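Long-range contacts in quinonprotein alcohol dehydrogenase-like protein (PDB 4R5O), which is of unknown function but binds calcium and joins an immunoglobulin-like beta-sandwich to a seven-bladed beta-propeller of the YVTN repeat family: residues N145-N150 with S188-L193; R394-K399 with C415-P420; L12-N17 with N83-V88. All blocks are in the same frame, centred on the assembly; numbering follows the deposited sequence. Where two conformers were deposited one is given.

Overall arrangement
Two of the three contacts belong to the beta-propeller and one to the immunoglobulin-like domain, so they show how chemistry follows place in the fold. Contact 1 is partly buried and joins the first strands of two successive blades; isoleucine and leucine side chains meet there without direct hydrogen bonding. Contact 2 lies at the surface, inside one blade, where the two strands of a hairpin are joined by backbone hydrogen bonds at a beta bulge. Contact 3, also at the surface, sits about 55 Å, centre to centre, from either of the others; an N-terminal loop leans on a hairpin turn through an asparagine amide, aromatic contact and a proline. No two contacts share a strand.

Contact 1: residues N145-N150 with S188-L193; sequences NIIHSN and SGLTIL
Ile147 meets both Leu190 and Ile192 where the first strands of two consecutive propeller blades run side by side, their directions only 10° apart and their axes 7.3 Å from each other at closest approach. At that spacing side chains, not backbone bonds, do the joining. The longer branch of Ile147 has CG1 anti to the carbonyl carbon (chi1 -70°), and its end, CD1, reaches Leu190, with 3.9 Å between Ile147 CD1 and Leu190 CG. The short branch serves the other neighbour: Ile147 CG2 lies 4.1 Å from Ile192 CB. The two isoleucines slide past each other in opposite directions, so that Ile192 CD1 comes back toward Ile147 CB. The remaining branch of Ile192 continues along the interface, its CG2 standing 3.5 Å from Ser149 OG. Leu190 CD2 turns to the backbone instead and approaches Asn145 O.

Asn145 closes the other end in a different way. Its amide lies against the carbonyl of Ser188, and Ser188 CB is 3.7 Å from Asn145 ND2, yet this is contact without a hydrogen bond. The ND2 atom is engaged within its own blade, by Ser143 OG and Leu156 O, while Ser188 O bonds to a polyether molecule probably left from crystallisation.

Tyr154 of strand 152-158 packs on Leu190 and Ile192, bringing the second strand of the earlier blade into the interface. On the far side of strand 189-192, Thr191 touches Leu199 of strand 197-201 and Val236 of strand 235-239, which belongs to the following blade.

Contact 2: residues R394-K399 with C415-P420; sequences RKDESK and CGESVP
Ser398 faces both Cys415 and Gly416, a classic beta bulge in the hairpin formed by strands 397-403 and 409-416 of a propeller blade. The carbonyl oxygen of Ser398 accepts a bond of 2.8 Å from Cys415 N and a weak one from Gly416 N, while Ser398 N gives a bond, also 2.8 Å, to Gly416 O. Two residues of one strand thus answer a single residue of the other. The same two residues open a type II' turn that runs from Cys415 to Ser418, and the positive phi of Gly416 (63°) suits glycine.

The Ser398 side chain leaves the sheet on the face where Val419 and Pro420 lie. Its CB lies 3.7 Å from Gly416 O and 4.1 Å from Pro420 CD. With OG anti to the carbonyl carbon (chi1 -61°), the tip comes beside Val419 CG2 and is hydrogen-bonded to Thr391 OG1 of strand 386-392.

Farther out, Asp396 and Glu417 cross at about a right angle, Asp396 OD2 being 3.9 Å from Glu417 CB. An alanine at Asp396 would probably open a gap beside Glu417 CB and leave the Glu417 side chain freer to shift. The two carboxylates are not in contact, though their like charges may disfavour a closer approach.

Within the turn, Ser418 OG donates to Cys415 O over 3.0 Å, nearly along the C=O axis.

Contact 3: residues L12-N17 with N83-V88; sequences LAHYPN and NKYGKV
Asn83 and His14 provide the hydrogen bond between the two segments: Asn83 ND2 gives its N-H to His14 O at 2.8 Å, nearly straight at 161° and lying in the carbonyl plane. The other end of the same amide looks back into its own turn, where Asn83 OD1 accepts weak bonds from Tyr85 N and Gly86 N. One good bond and two weak ones together restrain the rotation of this amide.

The aromatic contact is of a CH-pi kind. His14 CB lies over one face of the Tyr85 ring, 3.7 Å from its centroid, while the histidine and tyrosine rings are oblique, their planes 37° apart. Lys84 CB sits above the opposite face of Tyr85.

All this takes place at a type I turn, Asn83 to Gly86, which links strands 74-83 and 86-97 of the immunoglobulin-like domain; the N-terminal loop rests against it.

Van der Waals contacts complete the join. Pro16 meets the Asn83 amide tip to tip, and Pro16 CB is 3.8 Å from Val88 CG1, an apolar pair, with Ile81 touching both Pro16 and Val88. Tyr15 CB packs on Gly86 CA at 3.7 Å, the glycine bringing its backbone close there.

Contact 1: residues N145-N150 with S188-L193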
# COMPACT_ATOMS: atom_id res chain seq x y z
N ASN A 145 5.42 -3.81 4.44
CA ASN A 145 6.24 -4.02 3.25
C ASN A 145 5.30 -4.53 2.17
O ASN A 145 4.72 -5.61 2.31
CB ASN A 145 7.40 -5.00 3.61
CG ASN A 145 8.08 -4.63 4.95
OD1 ASN A 145 8.94 -3.74 5.01
ND2 ASN A 145 7.65 -5.26 6.08
N ILE A 146 5.04 -3.70 1.16
CA ILE A 146 4.08 -3.99 0.08
C ILE A 146 4.74 -3.99 -1.29
O ILE A 146 5.51 -3.08 -1.62
CB ILE A 146 2.90 -2.96 0.07
CG1 ILE A 146 2.23 -2.87 1.46
CG2 ILE A 146 1.90 -3.22 -1.06
CD1 ILE A 146 1.18 -1.88 1.65
N ILE A 147 4.37 -4.98 -2.11
CA ILE A 147 4.81 -5.10 -3.50
C ILE A 147 3.56 -5.18 -4.37
O ILE A 147 2.68 -6.01 -4.15
CB ILE A 147 5.78 -6.27 -3.75
CG1 ILE A 147 7.14 -5.94 -3.08
CG2 ILE A 147 5.96 -6.52 -5.29
CD1 ILE A 147 8.00 -6.96 -3.00
N HIS A 148 3.47 -4.24 -5.31
CA HIS A 148 2.42 -4.17 -6.27
C HIS A 148 2.86 -5.01 -7.48
O HIS A 148 3.78 -4.65 -8.22
CB HIS A 148 2.12 -2.69 -6.61
CG HIS A 148 1.00 -2.50 -7.60
ND1 HIS A 148 0.81 -1.28 -8.22
CD2 HIS A 148 0.07 -3.37 -8.06
CE1 HIS A 148 -0.23 -1.45 -9.03
NE2 HIS A 148 -0.71 -2.68 -8.95
N SER A 149 2.23 -6.20 -7.62
CA SER A 149 2.52 -7.14 -8.70
C SER A 149 1.27 -7.95 -9.05
O SER A 149 0.44 -8.17 -8.17
CB SER A 149 3.67 -8.05 -8.29
OG SER A 149 4.20 -8.77 -9.39
N ASN A 150 1.12 -8.38 -10.32
CA ASN A 150 0.01 -9.22 -10.83
C ASN A 150 -1.38 -8.57 -10.54
O ASN A 150 -2.38 -9.29 -10.34
CB ASN A 150 0.09 -10.64 -10.18
CG ASN A 150 1.45 -11.30 -10.07
OD1 ASN A 150 1.78 -11.91 -9.04
ND2 ASN A 150 2.30 -11.18 -11.10
N SER A 188 10.27 -8.91 7.66
CA SER A 188 10.03 -7.65 6.97
C SER A 188 10.58 -7.62 5.52
O SER A 188 10.53 -6.56 4.88
CB SER A 188 10.66 -6.51 7.76
OG SER A 188 12.06 -6.66 7.88
N GLY A 189 11.08 -8.74 5.01
CA GLY A 189 11.62 -8.81 3.66
C GLY A 189 10.66 -9.50 2.72
O GLY A 189 10.33 -10.66 2.94
N LEU A 190 10.19 -8.80 1.69
CA LEU A 190 9.25 -9.37 0.72
C LEU A 190 9.79 -9.25 -0.73
O LEU A 190 10.29 -8.19 -1.14
CB LEU A 190 7.85 -8.69 0.83
CG LEU A 190 6.71 -9.25 -0.07
CD1 LEU A 190 6.42 -10.72 0.24
CD2 LEU A 190 5.47 -8.40 0.01
N THR A 191 9.65 -10.34 -1.50
CA THR A 191 10.02 -10.48 -2.90
C THR A 191 8.90 -11.20 -3.63
O THR A 191 8.41 -12.19 -3.11
CB THR A 191 11.38 -11.23 -3.06
OG1 THR A 191 12.37 -10.72 -2.17
CG2 THR A 191 11.92 -11.18 -4.48
N ILE A 192 8.49 -10.72 -4.79
CA ILE A 192 7.51 -11.42 -5.61
C ILE A 192 8.32 -11.96 -6.82
O ILE A 192 8.89 -11.15 -7.58
CB ILE A 192 6.24 -10.58 -5.98
CG1 ILE A 192 5.13 -10.70 -4.88
CG2 ILE A 192 5.60 -11.15 -7.26
CD1 ILE A 192 5.41 -10.41 -3.49
N LEU A 193 8.43 -13.31 -6.91
CA LEU A 193 9.22 -13.99 -7.94
C LEU A 193 8.51 -13.99 -9.28
O LEU A 193 9.15 -13.76 -10.31
CB LEU A 193 9.56 -15.45 -7.54
CG LEU A 193 10.25 -15.69 -6.18
CD1 LEU A 193 10.48 -17.18 -5.94
CD2 LEU A 193 11.54 -15.00 -6.09

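Contact 2: residues R394-K399 with C415-P420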
# COMPACT_ATOMS: atom_id res chain seq x y z
N ARG A 394 12.03 18.53 14.23
CA ARG A 394 11.71 19.15 15.51
C ARG A 394 10.25 18.97 15.96
O ARG A 394 10.04 18.88 17.17
CB ARG A 394 12.01 20.66 15.46
N LYS A 395 9.25 18.95 15.04
CA LYS A 395 7.84 18.90 15.46
C LYS A 395 7.15 17.53 15.14
O LYS A 395 6.07 17.28 15.70
CB LYS A 395 7.04 20.05 14.79
CG LYS A 395 5.53 20.13 15.09
CD LYS A 395 5.13 20.37 16.55
CE LYS A 395 3.63 20.27 16.73
NZ LYS A 395 3.23 20.52 18.14
N ASP A 396 7.76 16.65 14.32
CA ASP A 396 7.18 15.35 13.91
C ASP A 396 5.87 15.60 13.11
O ASP A 396 4.76 15.21 13.51
CB ASP A 396 6.94 14.38 15.11
CG ASP A 396 6.34 13.01 14.74
OD1 ASP A 396 6.77 12.42 13.72
OD2 ASP A 396 5.47 12.52 15.49
N GLU A 397 6.02 16.29 11.98
CA GLU A 397 4.94 16.57 11.07
C GLU A 397 5.43 16.18 9.68
O GLU A 397 6.50 16.62 9.23
CB GLU A 397 4.43 18.02 11.18
CG GLU A 397 5.50 19.09 11.30
CD GLU A 397 5.03 20.45 11.77
OE1 GLU A 397 3.84 20.59 12.13
OE2 GLU A 397 5.90 21.35 11.89
N SER A 398 4.70 15.25 9.06
CA SER A 398 5.06 14.70 7.77
C SER A 398 4.09 15.14 6.68
O SER A 398 2.89 15.37 6.93
CB SER A 398 5.10 13.18 7.84
OG SER A 398 6.09 12.79 8.78
N LYS A 399 4.62 15.22 5.47
CA LYS A 399 3.88 15.61 4.29
C LYS A 399 4.37 14.83 3.07
O LYS A 399 5.50 14.35 3.05
CB LYS A 399 3.99 17.12 4.04
CG LYS A 399 5.41 17.63 3.81
CD LYS A 399 5.46 19.12 3.64
CE LYS A 399 6.87 19.63 3.60
NZ LYS A 399 6.88 21.10 3.43
N CYS A 415 0.18 14.72 6.52
CA CYS A 415 0.08 13.39 7.10
C CYS A 415 0.19 13.46 8.63
O CYS A 415 -0.05 12.46 9.31
CB CYS A 415 1.14 12.47 6.51
SG CYS A 415 0.92 12.12 4.75
N GLY A 416 0.53 14.64 9.15
CA GLY A 416 0.66 14.88 10.57
C GLY A 416 1.75 14.07 11.24
O GLY A 416 2.86 13.99 10.72
N GLU A 417 1.41 13.43 12.35
CA GLU A 417 2.30 12.65 13.21
C GLU A 417 2.60 11.25 12.65
O GLU A 417 3.52 10.58 13.15
CB GLU A 417 1.67 12.50 14.59
CG GLU A 417 1.63 13.81 15.36
CD GLU A 417 0.94 13.77 16.71
OE1 GLU A 417 0.03 12.92 16.89
OE2 GLU A 417 1.24 14.65 17.55
N SER A 418 1.84 10.81 11.64
CA SER A 418 1.99 9.50 11.04
C SER A 418 2.71 9.62 9.69
O SER A 418 2.17 10.18 8.73
CB SER A 418 0.64 8.80 10.90
OG SER A 418 -0.29 9.59 10.16
N VAL A 419 3.96 9.10 9.64
CA VAL A 419 4.84 9.10 8.46
C VAL A 419 4.34 8.08 7.42
O VAL A 419 4.27 6.88 7.74
CB VAL A 419 6.32 8.80 8.83
CG1 VAL A 419 7.22 8.91 7.60
CG2 VAL A 419 6.82 9.73 9.93
N PRO A 420 4.06 8.50 6.16
CA PRO A 420 3.70 7.50 5.14
C PRO A 420 4.93 6.66 4.80
O PRO A 420 6.04 7.20 4.72
CB PRO A 420 3.17 8.33 3.96
CG PRO A 420 3.50 9.73 4.28
CD PRO A 420 4.14 9.86 5.60

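Contact 3: residues L12-N17 with N83-V88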
# COMPACT_ATOMS: atom_id res chain seq x y z
N LEU A 12 -54.35 -6.15 5.77
CA LEU A 12 -52.92 -6.30 5.50
C LEU A 12 -52.03 -6.57 6.74
O LEU A 12 -50.95 -5.97 6.84
CB LEU A 12 -52.40 -5.01 4.84
CG LEU A 12 -52.67 -4.81 3.36
CD1 LEU A 12 -52.34 -3.42 2.93
CD2 LEU A 12 -51.88 -5.79 2.52
N ALA A 13 -52.39 -7.54 7.61
CA ALA A 13 -51.57 -7.90 8.80
C ALA A 13 -51.35 -6.70 9.75
O ALA A 13 -51.80 -5.57 9.50
CB ALA A 13 -50.21 -8.47 8.40
N HIS A 14 -50.69 -6.97 10.87
CA HIS A 14 -50.50 -5.95 11.88
C HIS A 14 -49.02 -5.61 12.04
O HIS A 14 -48.71 -4.53 12.57
CB HIS A 14 -51.08 -6.42 13.21
CG HIS A 14 -52.56 -6.67 13.17
ND1 HIS A 14 -53.07 -7.96 13.04
CD2 HIS A 14 -53.59 -5.79 13.21
CE1 HIS A 14 -54.38 -7.82 13.03
NE2 HIS A 14 -54.75 -6.54 13.12
N TYR A 15 -48.09 -6.46 11.50
CA TYR A 15 -46.66 -6.16 11.52
C TYR A 15 -46.40 -4.97 10.54
O TYR A 15 -47.28 -4.64 9.75
CB TYR A 15 -45.79 -7.38 11.20
CG TYR A 15 -46.05 -8.07 9.88
CD1 TYR A 15 -45.57 -7.54 8.68
CD2 TYR A 15 -46.64 -9.34 9.84
CE1 TYR A 15 -45.80 -8.18 7.46
CE2 TYR A 15 -46.83 -10.01 8.63
CZ TYR A 15 -46.42 -9.42 7.44
OH TYR A 15 -46.60 -10.07 6.24
N PRO A 16 -45.22 -4.29 10.60
CA PRO A 16 -45.03 -3.11 9.74
C PRO A 16 -45.22 -3.40 8.25
O PRO A 16 -44.69 -4.39 7.73
CB PRO A 16 -43.59 -2.70 10.04
CG PRO A 16 -43.36 -3.17 11.42
CD PRO A 16 -44.06 -4.48 11.50
N ASN A 17 -46.02 -2.55 7.57
CA ASN A 17 -46.31 -2.61 6.13
C ASN A 17 -45.62 -1.44 5.43
O ASN A 17 -46.10 -0.30 5.50
CB ASN A 17 -47.82 -2.62 5.86
CG ASN A 17 -48.55 -3.83 6.38
OD1 ASN A 17 -48.19 -4.97 6.09
ND2 ASN A 17 -49.64 -3.61 7.10
N ASN A 83 -42.72 -3.89 15.55
CA ASN A 83 -43.87 -3.36 16.32
C ASN A 83 -44.40 -4.50 17.20
O ASN A 83 -43.91 -5.62 17.09
CB ASN A 83 -44.97 -2.71 15.44
CG ASN A 83 -45.80 -3.62 14.57
OD1 ASN A 83 -45.69 -4.85 14.57
ND2 ASN A 83 -46.69 -3.01 13.79
N LYS A 84 -45.41 -4.22 18.03
CA LYS A 84 -46.00 -5.16 18.99
C LYS A 84 -46.36 -6.52 18.34
O LYS A 84 -46.18 -7.57 18.97
CB LYS A 84 -47.27 -4.53 19.61
CG LYS A 84 -47.83 -5.26 20.82
CD LYS A 84 -49.08 -4.58 21.38
CE LYS A 84 -49.66 -5.37 22.54
NZ LYS A 84 -50.83 -4.68 23.15
N TYR A 85 -46.78 -6.50 17.06
CA TYR A 85 -47.29 -7.65 16.32
C TYR A 85 -46.25 -8.39 15.46
O TYR A 85 -46.48 -9.57 15.14
CB TYR A 85 -48.41 -7.19 15.39
CG TYR A 85 -49.53 -6.50 16.14
CD1 TYR A 85 -50.50 -7.24 16.82
CD2 TYR A 85 -49.63 -5.12 16.18
CE1 TYR A 85 -51.51 -6.62 17.54
CE2 TYR A 85 -50.66 -4.48 16.87
CZ TYR A 85 -51.60 -5.24 17.55
OH TYR A 85 -52.62 -4.62 18.25
N GLY A 86 -45.14 -7.76 15.11
CA GLY A 86 -44.13 -8.44 14.32
C GLY A 86 -42.93 -7.61 13.94
O GLY A 86 -42.84 -6.42 14.25
N LYS A 87 -42.01 -8.26 13.23
CA LYS A 87 -40.72 -7.76 12.77
C LYS A 87 -40.56 -8.00 11.26
O LYS A 87 -40.86 -9.10 10.78
CB LYS A 87 -39.64 -8.51 13.57
CG LYS A 87 -38.21 -8.16 13.30
CD LYS A 87 -37.23 -8.83 14.25
CE LYS A 87 -36.90 -10.27 13.94
NZ LYS A 87 -35.86 -10.80 14.86
N VAL A 88 -40.09 -6.99 10.53
CA VAL A 88 -39.83 -7.14 9.10
C VAL A 88 -38.37 -6.72 8.81
O VAL A 88 -37.85 -5.81 9.45
CB VAL A 88 -40.84 -6.38 8.20
CG1 VAL A 88 -40.88 -4.89 8.51
CG2 VAL A 88 -40.53 -6.61 6.74